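Local coordinates for 190aa long hypothetical protein (Pyrococcus horikoshii, PDB 2DDZ), which is of unknown function but assembles as a hexamer and belongs to a family grouped with the class II tRNA synthetase clan, at residues D112-I124 / S131-V143. Residues are numbered along the deposited sequence; the frame is centred on the assembly and turned at random.
Sequences DIYVNGRKLSISI and SIKIHIGLNVKTV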
ATOM      1  N   ASP E 112     -24.542   7.133  12.008  1.00 41.60           N
ATOM      2  CA  ASP E 112     -26.000   7.214  12.010  1.00 39.11           C
ATOM      3  C   ASP E 112     -26.490   8.623  12.330  1.00 40.33           C
ATOM      4  O   ASP E 112     -25.962   9.303  13.222  1.00 34.67           O
ATOM      5  CB  ASP E 112     -26.617   6.256  13.037  1.00 41.34           C
ATOM      6  CG  ASP E 112     -26.466   4.804  12.661  1.00 42.45           C
ATOM      7  OD1 ASP E 112     -26.548   4.473  11.459  1.00 46.71           O
ATOM      8  OD2 ASP E 112     -26.282   3.985  13.585  1.00 52.45           O
ATOM      9  N   ILE E 113     -27.512   9.045  11.594  1.00 33.33           N
ATOM     10  CA  ILE E 113     -28.116  10.353  11.775  1.00 38.47           C
ATOM     11  C   ILE E 113     -29.383  10.223  12.620  1.00 42.15           C
ATOM     12  O   ILE E 113     -30.256   9.395  12.330  1.00 43.37           O
ATOM     13  CB  ILE E 113     -28.468  10.961  10.415  1.00 44.81           C
ATOM     14  CG1 ILE E 113     -27.176  11.216   9.632  1.00 40.21           C
ATOM     15  CG2 ILE E 113     -29.289  12.238  10.598  1.00 42.25           C
ATOM     16  CD1 ILE E 113     -27.408  11.627   8.214  1.00 37.13           C
ATOM     17  N   TYR E 114     -29.478  11.037  13.665  1.00 42.00           N
ATOM     18  CA  TYR E 114     -30.642  11.023  14.551  1.00 47.64           C
ATOM     19  C   TYR E 114     -31.295  12.397  14.677  1.00 49.46           C
ATOM     20  O   TYR E 114     -30.629  13.440  14.637  1.00 42.52           O
ATOM     21  CB  TYR E 114     -30.267  10.544  15.962  1.00 52.94           C
ATOM     22  CG  TYR E 114     -30.087   9.051  16.113  1.00 54.31           C
ATOM     23  CD1 TYR E 114     -28.932   8.418  15.659  1.00 57.07           C
ATOM     24  CD2 TYR E 114     -31.077   8.267  16.705  1.00 57.99           C
ATOM     25  CE1 TYR E 114     -28.767   7.043  15.791  1.00 50.74           C
ATOM     26  CE2 TYR E 114     -30.921   6.885  16.839  1.00 56.01           C
ATOM     27  CZ  TYR E 114     -29.763   6.283  16.380  1.00 56.69           C
ATOM     28  OH  TYR E 114     -29.592   4.924  16.505  1.00 65.89           O
ATOM     29  N   VAL E 115     -32.612  12.379  14.835  1.00 48.68           N
ATOM     30  CA  VAL E 115     -33.396  13.594  15.010  1.00 50.05           C
ATOM     31  C   VAL E 115     -34.408  13.276  16.102  1.00 56.03           C
ATOM     32  O   VAL E 115     -35.238  12.374  15.948  1.00 48.50           O
ATOM     33  CB  VAL E 115     -34.143  13.990  13.715  1.00 57.45           C
ATOM     34  CG1 VAL E 115     -34.992  15.222  13.972  1.00 44.38           C
ATOM     35  CG2 VAL E 115     -33.141  14.259  12.590  1.00 46.33           C
ATOM     36  N   ASN E 116     -34.325  14.003  17.211  1.00 55.50           N
ATOM     37  CA  ASN E 116     -35.226  13.777  18.332  1.00 61.40           C
ATOM     38  C   ASN E 116     -35.203  12.312  18.742  1.00 56.20           C
ATOM     39  O   ASN E 116     -36.247  11.668  18.836  1.00 59.55           O
ATOM     40  CB  ASN E 116     -36.660  14.187  17.978  1.00 65.65           C
ATOM     41  CG  ASN E 116     -36.784  15.670  17.678  1.00 82.12           C
ATOM     42  OD1 ASN E 116     -36.165  16.502  18.345  1.00 88.84           O
ATOM     43  ND2 ASN E 116     -37.596  16.010  16.680  1.00 76.89           N
ATOM     44  N   GLY E 117     -33.999  11.792  18.964  1.00 50.95           N
ATOM     45  CA  GLY E 117     -33.830  10.409  19.378  1.00 45.94           C
ATOM     46  C   GLY E 117     -34.261   9.332  18.398  1.00 41.23           C
ATOM     47  O   GLY E 117     -34.205   8.151  18.726  1.00 52.20           O
ATOM     48  N   ARG E 118     -34.674   9.727  17.199  1.00 40.08           N
ATOM     49  CA  ARG E 118     -35.132   8.781  16.178  1.00 42.95           C
ATOM     50  C   ARG E 118     -34.144   8.669  15.000  1.00 42.97           C
ATOM     51  O   ARG E 118     -33.624   9.681  14.510  1.00 40.37           O
ATOM     52  CB  ARG E 118     -36.512   9.229  15.697  1.00 47.92           C
ATOM     53  CG  ARG E 118     -37.520   9.332  16.843  1.00 55.04           C
ATOM     54  CD  ARG E 118     -38.777  10.078  16.438  1.00 54.94           C
ATOM     55  NE  ARG E 118     -39.535   9.360  15.415  1.00 51.01           N
ATOM     56  CZ  ARG E 118     -40.459   9.925  14.643  1.00 49.03           C
ATOM     57  NH1 ARG E 118     -40.741  11.215  14.782  1.00 40.74           N
ATOM     58  NH2 ARG E 118     -41.098   9.204  13.730  1.00 46.87           N
ATOM     59  N   LYS E 119     -33.891   7.442  14.543  1.00 42.93           N
ATOM     60  CA  LYS E 119     -32.938   7.215  13.455  1.00 44.95           C
ATOM     61  C   LYS E 119     -33.486   7.494  12.063  1.00 51.54           C
ATOM     62  O   LYS E 119     -34.481   6.909  11.637  1.00 47.77           O
ATOM     63  CB  LYS E 119     -32.387   5.781  13.506  1.00 46.42           C
ATOM     64  CG  LYS E 119     -31.101   5.582  12.689  1.00 44.26           C
ATOM     65  CD  LYS E 119     -30.392   4.265  13.017  1.00 48.52           C
ATOM     66  CE  LYS E 119     -31.227   3.049  12.615  1.00 52.89           C
ATOM     67  NZ  LYS E 119     -31.535   3.029  11.155  1.00 56.21           N
ATOM     68  N   LEU E 120     -32.801   8.382  11.350  1.00 49.74           N
ATOM     69  CA  LEU E 120     -33.180   8.780  10.000  1.00 42.17           C
ATOM     70  C   LEU E 120     -32.489   7.991   8.894  1.00 43.08           C
ATOM     71  O   LEU E 120     -33.054   7.799   7.813  1.00 42.61           O
ATOM     72  CB  LEU E 120     -32.845  10.265   9.804  1.00 43.58           C
ATOM     73  CG  LEU E 120     -32.928  10.884   8.403  1.00 41.25           C
ATOM     74  CD1 LEU E 120     -34.394  11.045   7.991  1.00 34.72           C
ATOM     75  CD2 LEU E 120     -32.229  12.254   8.412  1.00 35.69           C
ATOM     76  N   SER E 121     -31.280   7.511   9.176  1.00 44.71           N
ATOM     77  CA  SER E 121     -30.471   6.834   8.161  1.00 44.62           C
ATOM     78  C   SER E 121     -29.923   5.437   8.429  1.00 36.73           C
ATOM     79  O   SER E 121     -30.098   4.863   9.495  1.00 43.25           O
ATOM     80  CB  SER E 121     -29.268   7.724   7.846  1.00 46.09           C
ATOM     81  OG  SER E 121     -28.416   7.804   8.989  1.00 35.23           O
ATOM     82  N   ILE E 122     -29.262   4.913   7.404  1.00 37.05           N
ATOM     83  CA  ILE E 122     -28.552   3.639   7.439  1.00 31.14           C
ATOM     84  C   ILE E 122     -27.344   3.897   6.546  1.00 37.96           C
ATOM     85  O   ILE E 122     -27.394   4.735   5.628  1.00 32.51           O
ATOM     86  CB  ILE E 122     -29.351   2.435   6.886  1.00 40.15           C
ATOM     87  CG1 ILE E 122     -29.686   2.640   5.407  1.00 33.78           C
ATOM     88  CG2 ILE E 122     -30.575   2.175   7.779  1.00 30.31           C
ATOM     89  CD1 ILE E 122     -30.140   1.364   4.719  1.00 33.66           C
ATOM     90  N   SER E 123     -26.247   3.208   6.820  1.00 34.54           N
ATOM     91  CA  SER E 123     -25.043   3.427   6.039  1.00 31.01           C
ATOM     92  C   SER E 123     -24.052   2.306   6.247  1.00 27.95           C
ATOM     93  O   SER E 123     -24.121   1.571   7.227  1.00 33.67           O
ATOM     94  CB  SER E 123     -24.399   4.764   6.454  1.00 25.82           C
ATOM     95  OG  SER E 123     -23.259   5.079   5.669  1.00 29.10           O
ATOM     96  N   ILE E 124     -23.123   2.183   5.311  1.00 28.27           N
ATOM     97  CA  ILE E 124     -22.100   1.179   5.413  1.00 25.20           C
ATOM     98  C   ILE E 124     -20.945   1.567   4.513  1.00 30.31           C
ATOM     99  O   ILE E 124     -21.147   2.152   3.441  1.00 26.50           O
ATOM    100  CB  ILE E 124     -22.659  -0.232   5.054  1.00 33.61           C
ATOM    101  CG1 ILE E 124     -21.892  -1.292   5.861  1.00 26.16           C
ATOM    102  CG2 ILE E 124     -22.561  -0.491   3.549  1.00 21.31           C
ATOM    103  CD1 ILE E 124     -20.450  -1.402   5.459  1.00 61.25           C
ATOM    104  N   SER E 131     -11.421  -0.842  -5.056  1.00 26.34           N
ATOM    105  CA  SER E 131     -12.037   0.438  -4.751  1.00 24.55           C
ATOM    106  C   SER E 131     -12.723   0.519  -3.388  1.00 26.12           C
ATOM    107  O   SER E 131     -12.911  -0.489  -2.703  1.00 29.59           O
ATOM    108  CB  SER E 131     -13.066   0.766  -5.836  1.00 28.09           C
ATOM    109  OG  SER E 131     -14.197  -0.070  -5.682  1.00 24.50           O
ATOM    110  N   ILE E 132     -13.099   1.744  -3.022  1.00 22.97           N
ATOM    111  CA  ILE E 132     -13.811   2.023  -1.782  1.00 22.90           C
ATOM    112  C   ILE E 132     -15.274   2.152  -2.192  1.00 33.55           C
ATOM    113  O   ILE E 132     -15.586   2.819  -3.185  1.00 31.98           O
ATOM    114  CB  ILE E 132     -13.376   3.365  -1.149  1.00 31.14           C
ATOM    115  CG1 ILE E 132     -12.040   3.209  -0.416  1.00 35.11           C
ATOM    116  CG2 ILE E 132     -14.445   3.860  -0.199  1.00 33.07           C
ATOM    117  CD1 ILE E 132     -10.897   2.859  -1.328  1.00 67.57           C
ATOM    118  N   LYS E 133     -16.161   1.518  -1.431  1.00 31.62           N
ATOM    119  CA  LYS E 133     -17.587   1.545  -1.710  1.00 26.48           C
ATOM    120  C   LYS E 133     -18.386   1.943  -0.490  1.00 29.59           C
ATOM    121  O   LYS E 133     -18.291   1.302   0.557  1.00 34.59           O
ATOM    122  CB  LYS E 133     -18.062   0.172  -2.198  1.00 28.40           C
ATOM    123  CG  LYS E 133     -17.728  -0.090  -3.643  1.00 28.79           C
ATOM    124  CD  LYS E 133     -18.341   0.990  -4.528  1.00 39.43           C
ATOM    125  CE  LYS E 133     -19.881   1.008  -4.466  1.00 35.02           C
ATOM    126  NZ  LYS E 133     -20.530   0.253  -5.585  1.00 34.79           N
ATOM    127  N   ILE E 134     -19.194   2.988  -0.642  1.00 28.88           N
ATOM    128  CA  ILE E 134     -20.020   3.511   0.446  1.00 27.48           C
ATOM    129  C   ILE E 134     -21.505   3.648   0.109  1.00 27.25           C
ATOM    130  O   ILE E 134     -21.864   4.081  -0.979  1.00 29.60           O
ATOM    131  CB  ILE E 134     -19.554   4.936   0.874  1.00 33.96           C
ATOM    132  CG1 ILE E 134     -18.091   4.930   1.310  1.00 33.09           C
ATOM    133  CG2 ILE E 134     -20.445   5.465   1.982  1.00 29.51           C
ATOM    134  CD1 ILE E 134     -17.671   3.655   1.964  1.00 60.88           C
ATOM    135  N   HIS E 135     -22.369   3.290   1.047  1.00 25.31           N
ATOM    136  CA  HIS E 135     -23.798   3.477   0.843  1.00 29.02           C
ATOM    137  C   HIS E 135     -24.391   4.304   1.971  1.00 30.16           C
ATOM    138  O   HIS E 135     -24.041   4.129   3.131  1.00 37.93           O
ATOM    139  CB  HIS E 135     -24.579   2.156   0.776  1.00 35.73           C
ATOM    140  CG  HIS E 135     -26.072   2.348   0.767  1.00 36.32           C
ATOM    141  ND1 HIS E 135     -26.846   2.247   1.903  1.00 35.52           N
ATOM    142  CD2 HIS E 135     -26.918   2.708  -0.230  1.00 32.05           C
ATOM    143  CE1 HIS E 135     -28.102   2.536   1.607  1.00 34.91           C
ATOM    144  NE2 HIS E 135     -28.173   2.819   0.321  1.00 35.70           N
ATOM    145  N   ILE E 136     -25.274   5.227   1.620  1.00 34.04           N
ATOM    146  CA  ILE E 136     -25.965   6.025   2.620  1.00 35.76           C
ATOM    147  C   ILE E 136     -27.418   5.969   2.201  1.00 36.00           C
ATOM    148  O   ILE E 136     -27.725   6.062   1.016  1.00 33.87           O
ATOM    149  CB  ILE E 136     -25.554   7.509   2.643  1.00 34.71           C
ATOM    150  CG1 ILE E 136     -24.103   7.672   3.097  1.00 35.56           C
ATOM    151  CG2 ILE E 136     -26.493   8.276   3.567  1.00 25.47           C
ATOM    152  CD1 ILE E 136     -23.116   7.335   2.018  1.00 69.92           C
ATOM    153  N   GLY E 137     -28.304   5.807   3.177  1.00 36.94           N
ATOM    154  CA  GLY E 137     -29.719   5.743   2.888  1.00 38.11           C
ATOM    155  C   GLY E 137     -30.467   6.612   3.873  1.00 39.58           C
ATOM    156  O   GLY E 137     -30.185   6.573   5.064  1.00 39.63           O
ATOM    157  N   LEU E 138     -31.397   7.420   3.377  1.00 39.09           N
ATOM    158  CA  LEU E 138     -32.184   8.280   4.250  1.00 40.42           C
ATOM    159  C   LEU E 138     -33.649   7.947   4.030  1.00 39.47           C
ATOM    160  O   LEU E 138     -34.126   7.967   2.892  1.00 36.09           O
ATOM    161  CB  LEU E 138     -31.944   9.760   3.933  1.00 27.98           C
ATOM    162  CG  LEU E 138     -30.510  10.301   3.993  1.00 36.13           C
ATOM    163  CD1 LEU E 138     -30.546  11.794   3.711  1.00 40.32           C
ATOM    164  CD2 LEU E 138     -29.884  10.034   5.370  1.00 26.75           C
ATOM    165  N   ASN E 139     -34.354   7.624   5.113  1.00 45.75           N
ATOM    166  CA  ASN E 139     -35.780   7.304   5.024  1.00 45.48           C
ATOM    167  C   ASN E 139     -36.542   8.517   4.485  1.00 45.90           C
ATOM    168  O   ASN E 139     -36.322   9.643   4.939  1.00 40.75           O
ATOM    169  CB  ASN E 139     -36.372   6.976   6.404  1.00 36.93           C
ATOM    170  CG  ASN E 139     -35.772   5.736   7.045  1.00 42.96           C
ATOM    171  OD1 ASN E 139     -35.781   4.653   6.467  1.00 42.73           O
ATOM    172  ND2 ASN E 139     -35.262   5.892   8.264  1.00 40.09           N
ATOM    173  N   VAL E 140     -37.410   8.287   3.502  1.00 48.96           N
ATOM    174  CA  VAL E 140     -38.254   9.356   2.976  1.00 44.91           C
ATOM    175  C   VAL E 140     -39.490   9.269   3.898  1.00 50.03           C
ATOM    176  O   VAL E 140     -39.938  10.271   4.463  1.00 48.20           O
ATOM    177  CB  VAL E 140     -38.674   9.096   1.520  1.00 48.45           C
ATOM    178  CG1 VAL E 140     -39.689  10.146   1.076  1.00 39.11           C
ATOM    179  CG2 VAL E 140     -37.446   9.143   0.613  1.00 40.92           C
ATOM    180  N   LYS E 141     -39.993   8.041   4.044  1.00 46.20           N
ATOM    181  CA  LYS E 141     -41.119   7.706   4.900  1.00 47.09           C
ATOM    182  C   LYS E 141     -40.593   6.634   5.876  1.00 54.39           C
ATOM    183  O   LYS E 141     -39.491   6.088   5.680  1.00 42.47           O
ATOM    184  CB  LYS E 141     -42.276   7.078   4.102  1.00 54.73           C
ATOM    185  CG  LYS E 141     -42.708   7.814   2.835  1.00 57.31           C
ATOM    186  CD  LYS E 141     -43.732   6.984   2.029  1.00 59.74           C
ATOM    187  CE  LYS E 141     -43.953   7.537   0.617  1.00 49.54           C
ATOM    188  NZ  LYS E 141     -44.320   8.981   0.627  1.00 60.38           N
ATOM    189  N   THR E 142     -41.357   6.324   6.922  1.00 48.65           N
ATOM    190  CA  THR E 142     -40.932   5.291   7.859  1.00 56.63           C
ATOM    191  C   THR E 142     -41.829   4.075   7.656  1.00 54.82           C
ATOM    192  O   THR E 142     -41.926   3.206   8.518  1.00 61.67           O
ATOM    193  CB  THR E 142     -41.040   5.772   9.313  1.00 61.41           C
ATOM    194  OG1 THR E 142     -42.419   6.004   9.640  1.00 65.12           O
ATOM    195  CG2 THR E 142     -40.232   7.059   9.517  1.00 55.56           C
ATOM    196  N   VAL E 143     -42.485   4.036   6.502  1.00 49.15           N
ATOM    197  CA  VAL E 143     -43.354   2.912   6.156  1.00 49.55           C
ATOM    198  C   VAL E 143     -42.456   1.782   5.655  1.00 46.39           C
ATOM    199  O   VAL E 143     -41.429   2.032   5.024  1.00 55.90           O
ATOM    200  CB  VAL E 143     -44.374   3.290   5.022  1.00 56.59           C
ATOM    201  CG1 VAL E 143     -45.093   2.038   4.510  1.00 56.16           C
ATOM    202  CG2 VAL E 143     -45.412   4.283   5.549  1.00 47.48           C
TER
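S123 turns its hydroxyl away from the backbone N (chi1 -176°), which lays OG beside the main chain of the partner strand and lets it bond to H135 O at 2.8 Å. On the other side of the sheet, the chi1 of I122 (62°) holds CG1 between the backbone N and the carbonyl carbon, and the chain passes over G137 until CD1 meets the edge of the H135 ring at CE1, 3.9 Å away. G137 leaves this path open: a side chain there would run into I122 CG1. H135 O is gripped twice, by S123 OG and by I124 N. With an alanine here in place of S123 the hydroxyl is gone, and H135 O would probably be left with the backbone bond from I124 N, the bond from Q88 NE2 of helix 81-100 to this hydroxyl being lost as well. The ladder is that of an antiparallel beta hairpin between strands 118-128 and 131-139, inside the mixed sheet of the DUF366 fold. I122 and G137 exchange a pair of backbone bonds, with G137 N to I122 O at 2.8 Å, and I124 and H135 form a second such pair. Beyond the ladder, N139 N reaches L120 O at 3.0 Å, nearly straight at both donor and acceptor. L138 sits on the same face as S123, with CD2 tight against S121 CB at 3.4 Å and 4.1 Å from I113 CD1, which itself packs on helix 81-100. S121 OG accepts I113 N at 3.0 Å, linking strand 112-115 to strand 118-128, while S121 O takes K119 NZ. The H135 ring, on the face of I122, stacks with Y16 and bonds through NE2 to H70 on strand 68-75, the strand flanking 131-139 on its other side.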